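Local coordinates for DNA mismatch repair protein MutS (Thermus aquaticus, PDB 1EWQ) that binds mismatched DNA, probably carrying out the recognition step of mismatch repair, and has a weak ATPase activity, at residues Asn132-Trp143 with His173-Leu184; Phe147-Phe155 with Asp331-Leu339. All blocks are in the same frame, centred on the assembly; numbering follows the deposited sequence.

Contact 1 of 2, residues Asn132-Trp143 with His173-Leu184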
loop_
_atom_site.group_PDB
_atom_site.type_symbol
_atom_site.label_atom_id
_atom_site.label_comp_id
_atom_site.label_asym_id
_atom_site.label_seq_id
_atom_site.Cartn_x
_atom_site.Cartn_y
_atom_site.Cartn_z
ATOM N N ASN C 132 16.142 -15.716 -1.505
ATOM C CA ASN C 132 14.702 -15.911 -1.493
ATOM C C ASN C 132 14.466 -17.320 -0.947
ATOM O O ASN C 132 14.654 -18.315 -1.653
ATOM C CB ASN C 132 14.172 -15.773 -2.918
ATOM C CG ASN C 132 12.678 -15.693 -2.973
ATOM O OD1 ASN C 132 12.015 -16.589 -3.503
ATOM N ND2 ASN C 132 12.127 -14.618 -2.425
ATOM N N TYR C 133 14.052 -17.397 0.312
ATOM C CA TYR C 133 13.865 -18.688 0.954
ATOM C C TYR C 133 12.465 -19.256 1.079
ATOM O O TYR C 133 11.507 -18.546 1.390
ATOM C CB TYR C 133 14.437 -18.679 2.382
ATOM C CG TYR C 133 15.926 -18.441 2.517
ATOM C CD1 TYR C 133 16.415 -17.287 3.145
ATOM C CD2 TYR C 133 16.848 -19.383 2.061
ATOM C CE1 TYR C 133 17.783 -17.086 3.316
ATOM C CE2 TYR C 133 18.220 -19.188 2.230
ATOM C CZ TYR C 133 18.677 -18.039 2.858
ATOM O OH TYR C 133 20.031 -17.849 3.023
ATOM N N LEU C 134 12.384 -20.561 0.843
ATOM C CA LEU C 134 11.164 -21.330 1.061
ATOM C C LEU C 134 11.594 -21.959 2.383
ATOM O O LEU C 134 12.697 -22.481 2.481
ATOM C CB LEU C 134 10.983 -22.443 0.021
ATOM C CG LEU C 134 9.880 -23.470 0.354
ATOM C CD1 LEU C 134 8.529 -22.789 0.420
ATOM C CD2 LEU C 134 9.854 -24.570 -0.693
ATOM N N ALA C 135 10.754 -21.885 3.401
ATOM C CA ALA C 135 11.091 -22.462 4.690
ATOM C C ALA C 135 10.086 -23.547 5.068
ATOM O O ALA C 135 8.929 -23.511 4.641
ATOM C CB ALA C 135 11.113 -21.369 5.760
ATOM N N ALA C 136 10.541 -24.515 5.861
ATOM C CA ALA C 136 9.688 -25.609 6.329
ATOM C C ALA C 136 9.955 -25.859 7.812
ATOM O O ALA C 136 11.109 -25.958 8.235
ATOM C CB ALA C 136 9.959 -26.877 5.525
ATOM N N ILE C 137 8.870 -25.959 8.580
ATOM C CA ILE C 137 8.906 -26.188 10.020
ATOM C C ILE C 137 8.128 -27.463 10.376
ATOM O O ILE C 137 6.986 -27.651 9.934
ATOM C CB ILE C 137 8.247 -25.002 10.783
ATOM C CG1 ILE C 137 9.075 -23.722 10.590
ATOM C CG2 ILE C 137 8.095 -25.344 12.254
ATOM C CD1 ILE C 137 8.375 -22.454 11.068
ATOM N N ALA C 138 8.742 -28.330 11.174
ATOM C CA ALA C 138 8.101 -29.572 11.594
ATOM C C ALA C 138 8.537 -29.947 13.005
ATOM O O ALA C 138 9.437 -29.326 13.569
ATOM C CB ALA C 138 8.449 -30.695 10.625
ATOM N N THR C 139 7.892 -30.961 13.570
ATOM C CA THR C 139 8.222 -31.426 14.912
ATOM C C THR C 139 8.695 -32.868 14.859
ATOM O O THR C 139 8.571 -33.529 13.836
ATOM C CB THR C 139 7.013 -31.356 15.849
ATOM O OG1 THR C 139 5.985 -32.227 15.363
ATOM C CG2 THR C 139 6.486 -29.937 15.929
ATOM N N GLY C 140 9.235 -33.362 15.966
ATOM C CA GLY C 140 9.718 -34.730 15.976
ATOM C C GLY C 140 11.102 -34.788 16.581
ATOM O O GLY C 140 12.102 -34.884 15.865
ATOM N N ASP C 141 11.144 -34.729 17.910
ATOM C CA ASP C 141 12.389 -34.744 18.666
ATOM C C ASP C 141 13.023 -33.365 18.542
ATOM O O ASP C 141 14.216 -33.238 18.253
ATOM C CB ASP C 141 13.349 -35.820 18.133
ATOM C CG ASP C 141 12.790 -37.225 18.271
ATOM O OD1 ASP C 141 12.203 -37.518 19.338
ATOM O OD2 ASP C 141 12.945 -38.036 17.325
ATOM N N GLY C 142 12.202 -32.337 18.760
ATOM C CA GLY C 142 12.658 -30.958 18.665
ATOM C C GLY C 142 11.973 -30.226 17.520
ATOM O O GLY C 142 11.128 -30.807 16.823
ATOM N N TRP C 143 12.311 -28.952 17.325
ATOM C CA TRP C 143 11.721 -28.192 16.233
ATOM C C TRP C 143 12.650 -28.203 15.015
ATOM O O TRP C 143 13.751 -27.644 15.057
ATOM C CB TRP C 143 11.445 -26.742 16.650
ATOM C CG TRP C 143 10.410 -26.586 17.737
ATOM C CD1 TRP C 143 10.627 -26.603 19.084
ATOM C CD2 TRP C 143 9.001 -26.377 17.563
ATOM N NE1 TRP C 143 9.443 -26.412 19.761
ATOM C CE2 TRP C 143 8.430 -26.271 18.852
ATOM C CE3 TRP C 143 8.164 -26.267 16.443
ATOM C CZ2 TRP C 143 7.060 -26.063 19.053
ATOM C CZ3 TRP C 143 6.795 -26.060 16.644
ATOM C CH2 TRP C 143 6.261 -25.960 17.942
ATOM N N HIS C 173 15.940 -15.140 8.859
ATOM C CA HIS C 173 16.031 -15.539 7.454
ATOM C C HIS C 173 14.981 -14.880 6.580
ATOM O O HIS C 173 15.101 -14.890 5.361
ATOM C CB HIS C 173 15.914 -17.056 7.309
ATOM C CG HIS C 173 17.105 -17.804 7.822
ATOM N ND1 HIS C 173 18.215 -18.063 7.046
ATOM C CD2 HIS C 173 17.374 -18.313 9.045
ATOM C CE1 HIS C 173 19.116 -18.700 7.771
ATOM N NE2 HIS C 173 18.630 -18.864 8.989
ATOM N N ARG C 174 13.958 -14.304 7.205
ATOM C CA ARG C 174 12.885 -13.649 6.480
ATOM C C ARG C 174 12.470 -14.450 5.243
ATOM O O ARG C 174 12.608 -13.987 4.105
ATOM C CB ARG C 174 13.309 -12.222 6.094
ATOM C CG ARG C 174 13.406 -11.248 7.296
ATOM C CD ARG C 174 12.037 -11.036 7.991
ATOM N NE ARG C 174 11.453 -12.305 8.418
ATOM C CZ ARG C 174 10.184 -12.491 8.778
ATOM N NH1 ARG C 174 9.315 -11.479 8.784
ATOM N NH2 ARG C 174 9.771 -13.708 9.105
ATOM N N PRO C 175 11.948 -15.670 5.455
ATOM C CA PRO C 175 11.512 -16.542 4.361
ATOM C C PRO C 175 10.408 -15.855 3.579
ATOM O O PRO C 175 9.704 -15.012 4.121
ATOM C CB PRO C 175 11.003 -17.776 5.089
ATOM C CG PRO C 175 10.404 -17.177 6.327
ATOM C CD PRO C 175 11.465 -16.178 6.749
ATOM N N ALA C 176 10.256 -16.211 2.312
ATOM C CA ALA C 176 9.222 -15.605 1.488
ATOM C C ALA C 176 7.976 -16.485 1.483
ATOM O O ALA C 176 6.879 -16.032 1.146
ATOM C CB ALA C 176 9.741 -15.406 0.055
ATOM N N GLU C 177 8.158 -17.744 1.875
ATOM C CA GLU C 177 7.073 -18.716 1.903
ATOM C C GLU C 177 7.362 -19.792 2.951
ATOM O O GLU C 177 8.468 -20.322 3.022
ATOM C CB GLU C 177 6.943 -19.359 0.531
ATOM C CG GLU C 177 5.585 -19.929 0.232
ATOM C CD GLU C 177 5.548 -20.641 -1.096
ATOM O OE1 GLU C 177 6.394 -20.339 -1.970
ATOM O OE2 GLU C 177 4.661 -21.497 -1.272
ATOM N N VAL C 178 6.359 -20.128 3.749
ATOM C CA VAL C 178 6.539 -21.119 4.798
ATOM C C VAL C 178 5.630 -22.350 4.669
ATOM O O VAL C 178 4.440 -22.231 4.395
ATOM C CB VAL C 178 6.323 -20.460 6.190
ATOM C CG1 VAL C 178 6.384 -21.515 7.291
ATOM C CG2 VAL C 178 7.384 -19.392 6.432
ATOM N N LEU C 179 6.213 -23.529 4.870
ATOM C CA LEU C 179 5.479 -24.791 4.819
ATOM C C LEU C 179 5.431 -25.340 6.250
ATOM O O LEU C 179 6.474 -25.641 6.830
ATOM C CB LEU C 179 6.201 -25.814 3.935
ATOM C CG LEU C 179 6.685 -25.416 2.541
ATOM C CD1 LEU C 179 7.392 -26.603 1.917
ATOM C CD2 LEU C 179 5.517 -24.972 1.670
ATOM N N LEU C 180 4.237 -25.467 6.816
ATOM C CA LEU C 180 4.100 -25.983 8.177
ATOM C C LEU C 180 3.682 -27.450 8.177
ATOM O O LEU C 180 2.872 -27.874 7.353
ATOM C CB LEU C 180 3.074 -25.157 8.968
ATOM C CG LEU C 180 3.345 -23.664 9.220
ATOM C CD1 LEU C 180 2.075 -22.997 9.746
ATOM C CD2 LEU C 180 4.497 -23.490 10.211
ATOM N N ALA C 181 4.255 -28.218 9.098
ATOM C CA ALA C 181 3.943 -29.636 9.241
ATOM C C ALA C 181 2.448 -29.793 9.511
ATOM O O ALA C 181 1.823 -28.914 10.101
ATOM C CB ALA C 181 4.741 -30.227 10.396
ATOM N N PRO C 182 1.858 -30.918 9.083
ATOM C CA PRO C 182 0.429 -31.163 9.295
ATOM C C PRO C 182 0.012 -30.915 10.748
ATOM O O PRO C 182 -1.006 -30.275 11.010
ATOM C CB PRO C 182 0.273 -32.628 8.892
ATOM C CG PRO C 182 1.338 -32.800 7.844
ATOM C CD PRO C 182 2.504 -32.087 8.460
ATOM N N GLU C 183 0.811 -31.420 11.684
ATOM C CA GLU C 183 0.534 -31.259 13.113
ATOM C C GLU C 183 0.411 -29.801 13.543
ATOM O O GLU C 183 -0.382 -29.477 14.424
ATOM C CB GLU C 183 1.641 -31.902 13.956
ATOM C CG GLU C 183 2.394 -33.002 13.263
ATOM C CD GLU C 183 3.699 -32.535 12.668
ATOM O OE1 GLU C 183 4.003 -32.954 11.539
ATOM O OE2 GLU C 183 4.431 -31.771 13.330
ATOM N N LEU C 184 1.209 -28.927 12.937
ATOM C CA LEU C 184 1.192 -27.509 13.289
ATOM C C LEU C 184 -0.035 -26.838 12.699
ATOM O O LEU C 184 -0.614 -25.930 13.299
ATOM C CB LEU C 184 2.476 -26.835 12.796
ATOM C CG LEU C 184 3.760 -27.466 13.357
ATOM C CD1 LEU C 184 4.985 -26.804 12.744
ATOM C CD2 LEU C 184 3.772 -27.333 14.871
HETATM O O HOH W 1 13.780 -14.953 1.596
#
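The imidazole of His-173 turns its edge toward the phenol ring of Tyr-133 in an offset edge-to-face pair, the planes at 80° and the centroids 5.5 Å apart. At the edge of the tyrosine ring, near its plane, lies the carbonyl oxygen of His-173, with Tyr-133 CD1 3.5 Å from His-173 O. Phe-147 joins both rings, stacked on the imidazole and inclined to the phenol, whose hydroxyl bonds to Glu-154. At the far end the indole of Trp-143 meets Leu-184 CD2 obliquely through CZ3.

Between these ends, strands 134-139 and 177-180 run parallel, as interior neighbours in the mixed sheet of MutS domain II. Between them in sequence come strands 143-149 and 154-160 and then helix 163-173, whose Leu-166 and Leu-170 cover the sheet face carrying Ala-135 and Ile-137. Each strand alternately gives and takes: Ala-135 N donates to Glu-177 O (2.8 Å), Leu-179 N to Ala-135 O, and Ile-137 N to Leu-179 O. On the other face Leu-134 CD1 rests 3.8 Å from Leu-179 CG, the two side chains crossing at about a right angle. Ile-137 has CG2 anti to its backbone nitrogen (CG1 at chi1 -66°), and this branch presses on Leu-184 CD1 at 3.5 Å, tighter than usual van der Waals contact.

Near the far end of the pair, Thr-139 OG1 donates to Glu-183 OE2 (2.6 Å), approaching from above the carboxylate plane, while Glu-183 OE1 pairs with Arg-219. A bend at chi2 (98°) turns the glutamate back to the threonine. Because the carboxylate is held through both oxygens, its rotation is probably restricted, and the neighbouring arginine is likely to favour its ionised form.

Contact 2 of 2, residues Phe147-Phe155 with Asp331-Leu339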
loop_
_atom_site.group_PDB
_atom_site.type_symbol
_atom_site.label_atom_id
_atom_site.label_comp_id
_atom_site.label_asym_id
_atom_site.label_seq_id
_atom_site.Cartn_x
_atom_site.Cartn_y
_atom_site.Cartn_z
ATOM N N PHE C 147 15.593 -24.561 5.190
ATOM C CA PHE C 147 15.425 -23.557 4.161
ATOM C C PHE C 147 15.950 -24.056 2.828
ATOM O O PHE C 147 16.863 -24.881 2.766
ATOM C CB PHE C 147 16.193 -22.278 4.513
ATOM C CG PHE C 147 15.764 -21.641 5.797
ATOM C CD1 PHE C 147 16.473 -21.863 6.960
ATOM C CD2 PHE C 147 14.645 -20.811 5.839
ATOM C CE1 PHE C 147 16.078 -21.268 8.163
ATOM C CE2 PHE C 147 14.246 -20.217 7.029
ATOM C CZ PHE C 147 14.965 -20.446 8.193
ATOM N N LEU C 148 15.362 -23.538 1.764
ATOM C CA LEU C 148 15.788 -23.862 0.415
ATOM C C LEU C 148 15.630 -22.603 -0.418
ATOM O O LEU C 148 14.595 -21.939 -0.351
ATOM C CB LEU C 148 14.932 -24.972 -0.211
ATOM C CG LEU C 148 15.216 -25.218 -1.704
ATOM C CD1 LEU C 148 16.670 -25.701 -1.899
ATOM C CD2 LEU C 148 14.239 -26.266 -2.257
ATOM N N ASP C 149 16.678 -22.260 -1.166
ATOM C CA ASP C 149 16.633 -21.118 -2.067
ATOM C C ASP C 149 16.784 -21.818 -3.399
ATOM O O ASP C 149 17.886 -22.210 -3.800
ATOM C CB ASP C 149 17.798 -20.149 -1.846
ATOM C CG ASP C 149 17.685 -18.905 -2.716
ATOM O OD1 ASP C 149 17.144 -19.018 -3.840
ATOM O OD2 ASP C 149 18.147 -17.820 -2.281
ATOM N N VAL C 150 15.659 -21.993 -4.073
ATOM C CA VAL C 150 15.631 -22.691 -5.340
ATOM C C VAL C 150 16.455 -22.011 -6.433
ATOM O O VAL C 150 16.935 -22.689 -7.342
ATOM C CB VAL C 150 14.165 -22.865 -5.816
ATOM C CG1 VAL C 150 14.105 -23.768 -7.020
ATOM C CG2 VAL C 150 13.319 -23.442 -4.677
ATOM N N SER C 151 16.638 -20.689 -6.353
ATOM C CA SER C 151 17.407 -19.984 -7.383
ATOM C C SER C 151 18.915 -20.164 -7.245
ATOM O O SER C 151 19.655 -19.918 -8.195
ATOM C CB SER C 151 17.084 -18.480 -7.388
ATOM O OG SER C 151 17.719 -17.802 -6.317
ATOM N N THR C 152 19.380 -20.588 -6.075
ATOM C CA THR C 152 20.820 -20.775 -5.875
ATOM C C THR C 152 21.182 -22.199 -5.475
ATOM O O THR C 152 22.321 -22.629 -5.638
ATOM C CB THR C 152 21.374 -19.843 -4.780
ATOM O OG1 THR C 152 20.851 -20.240 -3.506
ATOM C CG2 THR C 152 20.978 -18.388 -5.063
ATOM N N GLY C 153 20.205 -22.930 -4.956
ATOM C CA GLY C 153 20.462 -24.288 -4.528
ATOM C C GLY C 153 20.851 -24.333 -3.060
ATOM O O GLY C 153 21.111 -25.413 -2.528
ATOM N N GLU C 154 20.906 -23.172 -2.400
ATOM C CA GLU C 154 21.257 -23.155 -0.983
ATOM C C GLU C 154 20.225 -24.039 -0.293
ATOM O O GLU C 154 19.015 -23.862 -0.458
ATOM C CB GLU C 154 21.226 -21.742 -0.392
ATOM C CG GLU C 154 21.758 -21.719 1.034
ATOM C CD GLU C 154 21.936 -20.320 1.614
ATOM O OE1 GLU C 154 21.292 -19.362 1.121
ATOM O OE2 GLU C 154 22.713 -20.191 2.589
ATOM N N PHE C 155 20.726 -24.984 0.488
ATOM C CA PHE C 155 19.891 -25.973 1.147
ATOM C C PHE C 155 20.451 -26.213 2.558
ATOM O O PHE C 155 21.514 -26.818 2.719
ATOM C CB PHE C 155 19.960 -27.226 0.262
ATOM C CG PHE C 155 18.983 -28.301 0.609
ATOM C CD1 PHE C 155 17.723 -27.997 1.110
ATOM C CD2 PHE C 155 19.300 -29.631 0.348
ATOM C CE1 PHE C 155 16.790 -29.010 1.340
ATOM C CE2 PHE C 155 18.379 -30.643 0.573
ATOM C CZ PHE C 155 17.124 -30.337 1.067
ATOM N N ASP C 331 25.024 -12.165 -12.003
ATOM C CA ASP C 331 24.887 -13.122 -10.895
ATOM C C ASP C 331 25.193 -14.529 -11.445
ATOM O O ASP C 331 24.292 -15.225 -11.926
ATOM C CB ASP C 331 23.441 -13.069 -10.369
ATOM C CG ASP C 331 23.215 -13.950 -9.140
ATOM O OD1 ASP C 331 23.952 -14.946 -8.958
ATOM O OD2 ASP C 331 22.279 -13.647 -8.368
ATOM N N LEU C 332 26.454 -14.945 -11.375
ATOM C CA LEU C 332 26.855 -16.243 -11.902
ATOM C C LEU C 332 26.341 -17.459 -11.136
ATOM O O LEU C 332 26.300 -18.573 -11.677
ATOM C CB LEU C 332 28.377 -16.301 -12.022
ATOM C CG LEU C 332 28.960 -15.658 -13.291
ATOM C CD1 LEU C 332 28.354 -14.282 -13.508
ATOM C CD2 LEU C 332 30.476 -15.589 -13.175
ATOM N N GLU C 333 25.957 -17.249 -9.884
ATOM C CA GLU C 333 25.428 -18.325 -9.069
ATOM C C GLU C 333 24.006 -18.667 -9.539
ATOM O O GLU C 333 23.678 -19.843 -9.743
ATOM C CB GLU C 333 25.444 -17.920 -7.593
ATOM C CG GLU C 333 24.703 -18.874 -6.674
ATOM C CD GLU C 333 24.950 -18.577 -5.201
ATOM O OE1 GLU C 333 25.004 -17.384 -4.824
ATOM O OE2 GLU C 333 25.075 -19.540 -4.420
ATOM N N ARG C 334 23.166 -17.651 -9.720
ATOM C CA ARG C 334 21.801 -17.893 -10.193
ATOM C C ARG C 334 21.799 -18.295 -11.671
ATOM O O ARG C 334 20.905 -18.995 -12.140
ATOM C CB ARG C 334 20.930 -16.651 -9.980
ATOM C CG ARG C 334 20.352 -16.593 -8.588
ATOM C CD ARG C 334 19.511 -15.358 -8.345
ATOM N NE ARG C 334 18.954 -15.378 -6.994
ATOM C CZ ARG C 334 18.438 -14.323 -6.378
ATOM N NH1 ARG C 334 18.407 -13.146 -6.984
ATOM N NH2 ARG C 334 17.936 -14.451 -5.162
ATOM N N LEU C 335 22.821 -17.853 -12.392
ATOM C CA LEU C 335 22.969 -18.165 -13.808
ATOM C C LEU C 335 23.337 -19.656 -13.926
ATOM O O LEU C 335 22.839 -20.374 -14.800
ATOM C CB LEU C 335 24.066 -17.276 -14.403
ATOM C CG LEU C 335 24.058 -16.976 -15.902
ATOM C CD1 LEU C 335 24.331 -18.246 -16.710
ATOM C CD2 LEU C 335 22.706 -16.378 -16.268
ATOM N N ALA C 336 24.197 -20.121 -13.027
ATOM C CA ALA C 336 24.603 -21.521 -13.017
ATOM C C ALA C 336 23.390 -22.429 -12.785
ATOM O O ALA C 336 23.223 -23.446 -13.468
ATOM C CB ALA C 336 25.642 -21.748 -11.924
ATOM N N THR C 337 22.550 -22.038 -11.825
ATOM C CA THR C 337 21.342 -22.781 -11.467
ATOM C C THR C 337 20.370 -22.876 -12.641
ATOM O O THR C 337 19.801 -23.943 -12.901
ATOM C CB THR C 337 20.603 -22.123 -10.268
ATOM O OG1 THR C 337 21.488 -22.034 -9.142
ATOM C CG2 THR C 337 19.377 -22.944 -9.875
ATOM N N ARG C 338 20.163 -21.765 -13.345
ATOM C CA ARG C 338 19.261 -21.779 -14.488
ATOM C C ARG C 338 19.850 -22.689 -15.565
ATOM O O ARG C 338 19.122 -23.419 -16.240
ATOM C CB ARG C 338 19.043 -20.360 -15.031
ATOM C CG ARG C 338 18.202 -19.483 -14.106
ATOM C CD ARG C 338 17.976 -18.083 -14.652
ATOM N NE ARG C 338 17.099 -18.047 -15.817
ATOM C CZ ARG C 338 15.796 -18.344 -15.814
ATOM N NH1 ARG C 338 15.179 -18.717 -14.695
ATOM N NH2 ARG C 338 15.096 -18.252 -16.943
ATOM N N LEU C 339 21.171 -22.647 -15.721
ATOM C CA LEU C 339 21.842 -23.497 -16.690
ATOM C C LEU C 339 21.603 -24.963 -16.335
ATOM O O LEU C 339 21.178 -25.749 -17.180
ATOM C CB LEU C 339 23.352 -23.216 -16.713
ATOM C CG LEU C 339 23.846 -22.040 -17.571
ATOM C CD1 LEU C 339 25.295 -21.721 -17.257
ATOM C CD2 LEU C 339 23.671 -22.392 -19.051
HETATM O O HOH W 2 18.587 -19.219 -10.905
#
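Ser-151, in the turn that joins strands 143-149 and 154-160, receives the side chain of Arg-334 from helix 332-340. The turn includes a G1 beta bulge, in which Gly-153 and Glu-154 both face Asp-149, and it brings MutS domain II against the helical domain III.

Arg-334 illustrates how one long side chain can serve such a junction. Its CB passes 3.9 Å from Ser-151 O, and CG comes closer to the same carbonyl oxygen, at 3.4 Å. The chain then runs extended from CG to NE, carrying CD past Ser-151 OG and setting NE beside that hydroxyl. Arg-334 NE donates to Ser-151 OG over 2.8 Å, but the bond is bent, 135° at the hydrogen, and the oxygen is tilted 29° from the guanidinium plane. The terminal nitrogens NH1 and NH2 reach the backbone carbonyls of Pro-128 and Glu-130. An alanine here is likely to leave Ser-151 OG without this donor and those two carbonyls without their guanidinium partners.

Ser-151 OG in turn donates a hydrogen bond to Asp-149 OD1, on the syn side but somewhat out of the carboxylate plane, so the aspartate positions the group that accepts from the arginine. Beside this chain of bonds, Thr-152 CB packs 3.7 Å from Glu-333 OE2, while Glu-333 OE1 forms a salt bridge with Arg-286. Thr-337 extends the contact one helical turn further, its CG2 touching Val-150 O. One water molecule donates both to Ser-151 O and, at 2.6 Å, to Arg-334 O.

Overall arrangement
Followed from the N terminus, the chain lays down strand 134-139, turns back through 143-149, and returns along 154-160. Helix 163-173 then leads to strand 177-180, where contact 1 closes its loop of 29 residues within domain II. Contact 2 starts inside that loop, at 147-155, yet closes 175 residues after its first segment ends, at helix 332-340 in domain III, so the two cross along the chain. One makes the interior of a sheet; the other joins that sheet to a helical domain. Their centres are 20 Å apart, and strand 134-139 of contact 1 lies beside strand 143-149 of contact 2, with a probable hydrogen bond from Leu-134 N to Leu-148 O (2.9 Å).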